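Local atomic coordinates of SAM dependent methyltransferase (PDB entry 3DH0), a protein that binds S-adenosylmethionine in a Rossmann-like domain and probably acts as a methyltransferase. Residues Met39-Val44 with Pro53-Met58; Phe114-Leu119 with Lys124-Leu129. One frame throughout, in Å; residues are numbered along the deposited sequence.

Contact 1 of 2, residues Met39-Val44 with Pro53-Met58; sequences MTVLDV and PYLSKM. With SAM (S-adenosylmethionine), chain C.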
loop_
_atom_site.group_PDB
_atom_site.type_symbol
_atom_site.label_atom_id
_atom_site.label_comp_id
_atom_site.label_asym_id
_atom_site.label_seq_id
_atom_site.Cartn_x
_atom_site.Cartn_y
_atom_site.Cartn_z
ATOM N N MET A 39 6.500 -1.315 14.436
ATOM C CA MET A 39 6.896 -0.799 13.131
ATOM C C MET A 39 6.078 0.400 12.656
ATOM O O MET A 39 4.884 0.511 12.927
ATOM C CB MET A 39 6.810 -1.903 12.069
ATOM C CG MET A 39 8.008 -2.817 12.013
ATOM S SD MET A 39 7.854 -4.034 10.732
ATOM C CE MET A 39 8.565 -3.241 9.397
ATOM N N THR A 40 6.737 1.319 11.966
ATOM C CA THR A 40 6.035 2.461 11.422
ATOM C C THR A 40 5.800 2.054 9.992
ATOM O O THR A 40 6.739 1.719 9.273
ATOM C CB THR A 40 6.866 3.734 11.477
ATOM O OG1 THR A 40 6.906 4.201 12.826
ATOM C CG2 THR A 40 6.258 4.809 10.599
ATOM N N VAL A 41 4.533 2.046 9.599
ATOM C CA VAL A 41 4.190 1.637 8.255
ATOM C C VAL A 41 3.542 2.724 7.415
ATOM O O VAL A 41 2.743 3.518 7.905
ATOM C CB VAL A 41 3.265 0.407 8.285
ATOM C CG1 VAL A 41 2.155 0.620 9.280
ATOM C CG2 VAL A 41 2.697 0.151 6.908
ATOM N N LEU A 42 3.920 2.757 6.140
ATOM C CA LEU A 42 3.374 3.724 5.201
ATOM C C LEU A 42 2.397 2.984 4.305
ATOM O O LEU A 42 2.737 1.956 3.727
ATOM C CB LEU A 42 4.481 4.357 4.348
ATOM C CG LEU A 42 3.990 5.438 3.376
ATOM C CD1 LEU A 42 3.376 6.587 4.163
ATOM C CD2 LEU A 42 5.127 5.943 2.514
ATOM N N ASP A 43 1.180 3.510 4.221
ATOM C CA ASP A 43 0.122 2.937 3.398
ATOM C C ASP A 43 -0.042 3.927 2.261
ATOM O O ASP A 43 -0.677 4.957 2.429
ATOM C CB ASP A 43 -1.163 2.837 4.223
ATOM C CG ASP A 43 -2.281 2.093 3.503
ATOM O OD1 ASP A 43 -2.008 1.426 2.481
ATOM O OD2 ASP A 43 -3.442 2.170 3.974
ATOM N N VAL A 44 0.529 3.610 1.108
ATOM C CA VAL A 44 0.502 4.517 -0.034
ATOM C C VAL A 44 -0.870 4.944 -0.586
ATOM O O VAL A 44 -1.287 6.080 -0.374
ATOM C CB VAL A 44 1.418 3.977 -1.146
ATOM C CG1 VAL A 44 1.442 4.919 -2.324
ATOM C CG2 VAL A 44 2.822 3.836 -0.590
ATOM N N PRO A 53 -7.569 -0.558 9.504
ATOM C CA PRO A 53 -7.822 -1.202 10.798
ATOM C C PRO A 53 -6.827 -2.336 11.054
ATOM O O PRO A 53 -6.505 -2.661 12.194
ATOM C CB PRO A 53 -9.248 -1.722 10.640
ATOM C CG PRO A 53 -9.874 -0.669 9.787
ATOM C CD PRO A 53 -8.820 -0.417 8.736
ATOM N N TYR A 54 -6.342 -2.922 9.968
ATOM C CA TYR A 54 -5.408 -4.029 10.028
ATOM C C TYR A 54 -4.021 -3.588 10.395
ATOM O O TYR A 54 -3.480 -4.007 11.401
ATOM C CB TYR A 54 -5.410 -4.746 8.686
ATOM C CG TYR A 54 -6.763 -5.322 8.385
ATOM C CD1 TYR A 54 -7.199 -6.472 9.034
ATOM C CD2 TYR A 54 -7.658 -4.655 7.541
ATOM C CE1 TYR A 54 -8.483 -6.947 8.871
ATOM C CE2 TYR A 54 -8.962 -5.126 7.372
ATOM C CZ TYR A 54 -9.362 -6.279 8.051
ATOM O OH TYR A 54 -10.649 -6.744 7.942
ATOM N N LEU A 55 -3.449 -2.739 9.557
ATOM C CA LEU A 55 -2.125 -2.185 9.793
ATOM C C LEU A 55 -2.062 -1.602 11.208
ATOM O O LEU A 55 -1.091 -1.787 11.935
ATOM C CB LEU A 55 -1.866 -1.081 8.773
ATOM C CG LEU A 55 -1.893 -1.516 7.308
ATOM C CD1 LEU A 55 -1.941 -0.288 6.411
ATOM C CD2 LEU A 55 -0.675 -2.384 7.006
ATOM N N SER A 56 -3.114 -0.891 11.582
ATOM C CA SER A 56 -3.196 -0.284 12.894
ATOM C C SER A 56 -3.027 -1.342 13.982
ATOM O O SER A 56 -2.194 -1.210 14.887
ATOM C CB SER A 56 -4.551 0.411 13.043
ATOM O OG SER A 56 -4.641 1.124 14.254
ATOM N N LYS A 57 -3.828 -2.395 13.886
ATOM C CA LYS A 57 -3.788 -3.452 14.869
ATOM C C LYS A 57 -2.418 -4.097 14.980
ATOM O O LYS A 57 -1.916 -4.309 16.085
ATOM C CB LYS A 57 -4.817 -4.527 14.536
ATOM C CG LYS A 57 -4.858 -5.653 15.560
ATOM C CD LYS A 57 -5.558 -6.896 15.033
ATOM C CE LYS A 57 -5.554 -8.015 16.076
ATOM N NZ LYS A 57 -6.052 -9.329 15.532
ATOM N N MET A 58 -1.817 -4.399 13.830
ATOM C CA MET A 58 -0.523 -5.071 13.784
ATOM C C MET A 58 0.705 -4.343 14.286
ATOM O O MET A 58 1.694 -4.983 14.592
ATOM C CB MET A 58 -0.242 -5.584 12.375
ATOM C CG MET A 58 -0.898 -6.931 12.082
ATOM S SD MET A 58 -0.127 -7.797 10.702
ATOM C CE MET A 58 1.454 -8.222 11.423
HETATM N N SAM C . -5.509 0.554 -1.247
HETATM C CA SAM C . -6.939 0.957 -1.077
HETATM C C SAM C . -7.729 -0.156 -0.429
HETATM O O SAM C . -7.147 -1.202 -0.140
HETATM O OXT SAM C . -8.963 0.090 -0.230
HETATM C CB SAM C . -7.546 1.290 -2.437
HETATM C CG SAM C . -6.597 2.123 -3.198
HETATM S SD SAM C . -7.005 2.694 -4.871
HETATM C CE SAM C . -6.919 1.183 -5.832
HETATM C "C5'" SAM C . -5.569 3.580 -5.254
HETATM C "C4'" SAM C . -5.419 4.923 -4.570
HETATM O "O4'" SAM C . -4.144 5.396 -4.989
HETATM C "C3'" SAM C . -6.372 5.999 -5.127
HETATM O "O3'" SAM C . -7.290 6.286 -4.033
HETATM C "C2'" SAM C . -5.520 7.227 -5.381
HETATM O "O2'" SAM C . -5.990 8.490 -4.960
HETATM C "C1'" SAM C . -4.139 6.754 -4.829
HETATM N N9 SAM C . -2.949 7.224 -5.512
HETATM C C8 SAM C . -2.660 7.301 -6.860
HETATM N N7 SAM C . -1.473 7.762 -7.103
HETATM C C5 SAM C . -0.935 8.012 -5.841
HETATM C C6 SAM C . 0.328 8.513 -5.412
HETATM N N6 SAM C . 1.292 8.867 -6.290
HETATM N N1 SAM C . 0.558 8.640 -4.048
HETATM C C2 SAM C . -0.436 8.276 -3.203
HETATM N N3 SAM C . -1.647 7.795 -3.505
HETATM C C4 SAM C . -1.834 7.684 -4.849
#
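Val41 and Leu55 mark the closest approach of the two backbones: their CA atoms lie 7.5 Å apart where strand 40-43 passes alongside the helical residues 53-58. The helical part keeps its own backbone pairing, Lys57 N to Pro53 O and Met58 N to Tyr54 O, and what joins it to the strand is side-chain contact. Val41 and Asp43, alternate residues of the strand, both direct their CB toward the helix, while Leu42 between them directs its CB away.

Leu55 carries the helix side of the contact with its two methyl branches divided between these partners. Its CD2 meets Val41 CG2 at 4.2 Å, an apolar touch. The other branch, Leu55 CD1, lies 3.8 Å from Asp43 OD2 and 3.9 Å from Asp43 CB, and the two side chains cross at about a right angle. On Leu55, CG stands anti to the carbonyl carbon (chi1 -61°), which carries the fork toward the strand. The Leu55 methyl can give the carboxylate only van der Waals contact; OD2 has a polar partner in Thr46 OG1, to which it is hydrogen-bonded. Just past the strand, Val44 CG1 reaches the adenine, 3.9 Å from SAM C2.

All three touching residues are buried, and the contact packs the first strand and helix of the beta-alpha-beta unit 40-43, 52-59, 64-69 together. Strand 40-43 runs parallel between strands 64-69 and 107-113, Val41 hydrogen-bonding through its backbone to Lys64 and Tyr66, while Leu55 also leans on Leu30 of helix 26-33.

Contact 2 of 2, residues Phe114-Leu119 with Lys124-Leu129; sequences FTFHEL and KFLEEL. With SAM (S-adenosylmethionine), chain C.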
loop_
_atom_site.group_PDB
_atom_site.type_symbol
_atom_site.label_atom_id
_atom_site.label_comp_id
_atom_site.label_asym_id
_atom_site.label_seq_id
_atom_site.Cartn_x
_atom_site.Cartn_y
_atom_site.Cartn_z
ATOM N N PHE A 114 -2.855 -2.298 -4.319
ATOM C CA PHE A 114 -3.568 -1.923 -5.538
ATOM C C PHE A 114 -3.344 -0.481 -5.976
ATOM O O PHE A 114 -4.198 0.110 -6.635
ATOM C CB PHE A 114 -5.075 -2.154 -5.373
ATOM C CG PHE A 114 -5.433 -3.560 -5.004
ATOM C CD1 PHE A 114 -5.821 -3.872 -3.700
ATOM C CD2 PHE A 114 -5.375 -4.576 -5.956
ATOM C CE1 PHE A 114 -6.145 -5.165 -3.350
ATOM C CE2 PHE A 114 -5.698 -5.876 -5.620
ATOM C CZ PHE A 114 -6.087 -6.179 -4.310
ATOM N N THR A 115 -2.197 0.084 -5.634
ATOM C CA THR A 115 -1.951 1.455 -6.014
ATOM C C THR A 115 -0.748 1.652 -6.942
ATOM O O THR A 115 -0.633 2.687 -7.597
ATOM C CB THR A 115 -1.849 2.359 -4.727
ATOM O OG1 THR A 115 -1.217 3.615 -5.032
ATOM C CG2 THR A 115 -1.074 1.653 -3.649
ATOM N N PHE A 116 0.130 0.661 -7.034
ATOM C CA PHE A 116 1.309 0.797 -7.881
ATOM C C PHE A 116 0.999 1.131 -9.341
ATOM O O PHE A 116 1.600 2.037 -9.916
ATOM C CB PHE A 116 2.142 -0.470 -7.832
ATOM C CG PHE A 116 3.513 -0.313 -8.419
ATOM C CD1 PHE A 116 4.521 0.331 -7.705
ATOM C CD2 PHE A 116 3.798 -0.803 -9.686
ATOM C CE1 PHE A 116 5.795 0.485 -8.247
ATOM C CE2 PHE A 116 5.061 -0.658 -10.240
ATOM C CZ PHE A 116 6.067 -0.011 -9.519
ATOM N N HIS A 117 0.071 0.398 -9.946
ATOM C CA HIS A 117 -0.290 0.641 -11.342
ATOM C C HIS A 117 -0.957 2.008 -11.560
ATOM O O HIS A 117 -1.244 2.383 -12.693
ATOM C CB HIS A 117 -1.243 -0.448 -11.845
ATOM C CG HIS A 117 -2.594 -0.390 -11.211
ATOM N ND1 HIS A 117 -2.823 -0.789 -9.911
ATOM C CD2 HIS A 117 -3.770 0.113 -11.664
ATOM C CE1 HIS A 117 -4.078 -0.529 -9.589
ATOM N NE2 HIS A 117 -4.672 0.021 -10.635
ATOM N N GLU A 118 -1.213 2.745 -10.481
ATOM C CA GLU A 118 -1.848 4.060 -10.583
ATOM C C GLU A 118 -0.849 5.227 -10.535
ATOM O O GLU A 118 -1.223 6.387 -10.718
ATOM C CB GLU A 118 -2.867 4.241 -9.457
ATOM C CG GLU A 118 -4.266 3.863 -9.830
ATOM C CD GLU A 118 -5.279 4.335 -8.812
ATOM O OE1 GLU A 118 -5.229 5.514 -8.425
ATOM O OE2 GLU A 118 -6.135 3.525 -8.405
ATOM N N LEU A 119 0.415 4.918 -10.283
ATOM C CA LEU A 119 1.449 5.941 -10.197
ATOM C C LEU A 119 1.811 6.591 -11.538
ATOM O O LEU A 119 2.185 5.896 -12.487
ATOM C CB LEU A 119 2.713 5.330 -9.583
ATOM C CG LEU A 119 2.577 4.681 -8.202
ATOM C CD1 LEU A 119 3.861 3.956 -7.816
ATOM C CD2 LEU A 119 2.237 5.756 -7.188
ATOM N N LYS A 124 10.231 7.450 -10.203
ATOM C CA LYS A 124 10.493 8.751 -9.606
ATOM C C LYS A 124 9.833 8.743 -8.239
ATOM O O LYS A 124 10.299 9.393 -7.307
ATOM C CB LYS A 124 9.899 9.854 -10.490
ATOM C CG LYS A 124 10.166 11.275 -10.038
ATOM C CD LYS A 124 9.640 12.290 -11.065
ATOM C CE LYS A 124 10.347 12.153 -12.424
ATOM N NZ LYS A 124 9.812 13.066 -13.482
ATOM N N PHE A 125 8.734 8.005 -8.131
ATOM C CA PHE A 125 8.017 7.888 -6.869
ATOM C C PHE A 125 8.839 6.973 -5.975
ATOM O O PHE A 125 8.970 7.200 -4.768
ATOM C CB PHE A 125 6.637 7.291 -7.105
ATOM C CG PHE A 125 5.868 7.057 -5.847
ATOM C CD1 PHE A 125 5.973 5.848 -5.172
ATOM C CD2 PHE A 125 5.070 8.061 -5.309
ATOM C CE1 PHE A 125 5.293 5.645 -3.979
ATOM C CE2 PHE A 125 4.387 7.868 -4.116
ATOM C CZ PHE A 125 4.494 6.661 -3.448
ATOM N N LEU A 126 9.400 5.937 -6.596
ATOM C CA LEU A 126 10.252 4.975 -5.902
ATOM C C LEU A 126 11.436 5.661 -5.221
ATOM O O LEU A 126 11.846 5.255 -4.140
ATOM C CB LEU A 126 10.779 3.936 -6.886
ATOM C CG LEU A 126 9.888 2.730 -7.168
ATOM C CD1 LEU A 126 9.715 1.900 -5.905
ATOM C CD2 LEU A 126 8.551 3.205 -7.672
ATOM N N GLU A 127 11.992 6.689 -5.858
ATOM C CA GLU A 127 13.120 7.393 -5.267
ATOM C C GLU A 127 12.644 8.116 -4.023
ATOM O O GLU A 127 13.292 8.068 -2.969
ATOM C CB GLU A 127 13.717 8.401 -6.247
ATOM C CG GLU A 127 14.273 7.766 -7.490
ATOM C CD GLU A 127 15.274 6.642 -7.202
ATOM O OE1 GLU A 127 16.314 6.912 -6.560
ATOM O OE2 GLU A 127 15.017 5.489 -7.627
ATOM N N GLU A 128 11.499 8.779 -4.144
ATOM C CA GLU A 128 10.936 9.503 -3.012
ATOM C C GLU A 128 10.684 8.506 -1.875
ATOM O O GLU A 128 10.903 8.816 -0.705
ATOM C CB GLU A 128 9.637 10.190 -3.441
ATOM C CG GLU A 128 8.934 11.014 -2.370
ATOM C CD GLU A 128 9.776 12.159 -1.804
ATOM O OE1 GLU A 128 10.663 12.685 -2.512
ATOM O OE2 GLU A 128 9.532 12.551 -0.647
ATOM N N LEU A 129 10.251 7.299 -2.236
ATOM C CA LEU A 129 9.969 6.265 -1.251
ATOM C C LEU A 129 11.167 5.850 -0.391
ATOM O O LEU A 129 11.025 5.651 0.812
ATOM C CB LEU A 129 9.395 5.030 -1.941
ATOM C CG LEU A 129 7.895 4.744 -1.784
ATOM C CD1 LEU A 129 7.580 3.480 -2.532
ATOM C CD2 LEU A 129 7.507 4.588 -0.321
HETATM N N SAM C . -5.509 0.554 -1.247
HETATM C CA SAM C . -6.939 0.957 -1.077
HETATM C C SAM C . -7.729 -0.156 -0.429
HETATM O O SAM C . -7.147 -1.202 -0.140
HETATM O OXT SAM C . -8.963 0.090 -0.230
HETATM C CB SAM C . -7.546 1.290 -2.437
HETATM C CG SAM C . -6.597 2.123 -3.198
HETATM S SD SAM C . -7.005 2.694 -4.871
HETATM C CE SAM C . -6.919 1.183 -5.832
HETATM C "C5'" SAM C . -5.569 3.580 -5.254
HETATM C "C4'" SAM C . -5.419 4.923 -4.570
HETATM O "O4'" SAM C . -4.144 5.396 -4.989
HETATM C "C3'" SAM C . -6.372 5.999 -5.127
HETATM O "O3'" SAM C . -7.290 6.286 -4.033
HETATM C "C2'" SAM C . -5.520 7.227 -5.381
HETATM O "O2'" SAM C . -5.990 8.490 -4.960
HETATM C "C1'" SAM C . -4.139 6.754 -4.829
HETATM N N9 SAM C . -2.949 7.224 -5.512
HETATM C C8 SAM C . -2.660 7.301 -6.860
HETATM N N7 SAM C . -1.473 7.762 -7.103
HETATM C C5 SAM C . -0.935 8.012 -5.841
HETATM C C6 SAM C . 0.328 8.513 -5.412
HETATM N N6 SAM C . 1.292 8.867 -6.290
HETATM N N1 SAM C . 0.558 8.640 -4.048
HETATM C C2 SAM C . -0.436 8.276 -3.203
HETATM N N3 SAM C . -1.647 7.795 -3.505
HETATM C C4 SAM C . -1.834 7.684 -4.849
#
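Leu119 lays its CD2 methyl over one face of the Phe125 ring, 4.0 Å from the ring centroid and 9° off the ring normal, a CH-pi contact almost centred on the ring. The second methyl, Leu119 CD1, sits 3.9 Å from Phe125 CD1, so both branches of the leucine meet the aromatic. Leu119 CD2 also lies 3.4 Å from SAM N6, so this methyl touches the phenyl face and, from another side, the adenine amino group. Phe125 extends from helix 122-132 with CG anti to its own N (chi1 176°), and its CE2 comes within 3.9 Å of SAM N1. Putting an alanine at Phe125 would probably leave Leu119 CD2 without the face it rests on and open a gap beside the adenine.

A second apolar touch joins Leu126 CD2 to the edge of the Phe116 ring, near its plane, at CE1 (3.9 Å). Helix 161-170 adds Val164 and Ile167 against Phe116, and Leu168 against Leu126.

Toward the ribose, Thr115 OG1 gives SAM O4' a weak hydrogen bond of 3.4 Å. Glu118 flanks the same sugar, while its OE1 is hydrogen-bonded to Phe7 N. The turn after strand 107-113 and the helix that follows thus form one wall of the S-adenosylmethionine pocket, as expected of a Rossmann-like methyltransferase, whose cofactor lies at the C-terminal ends of the parallel strands.

Contact 1 comes wholly before contact 2 in the sequence, and about 18 Å separates their centres, with the middle of the chain between them. Strand 40-43 lies directly beside 107-113, the strand that leads into 114-119. Val41 and Asp43 face helix 52-59 while Leu42 faces helix 122-132, so strand 40-43 is covered by the two helices on opposite faces. The contacts touch on the face turned away from helix 52-59, Leu42 CD2 meeting Leu129 CD2 at 3.9 Å, and just past strand 40-43, beside the cofactor, where Val44 CG1 packs on Phe125 CZ at 3.7 Å. Each contributes part of the S-adenosylmethionine pocket, which Lys6, Arg20, Asp69 and Glu97 help complete.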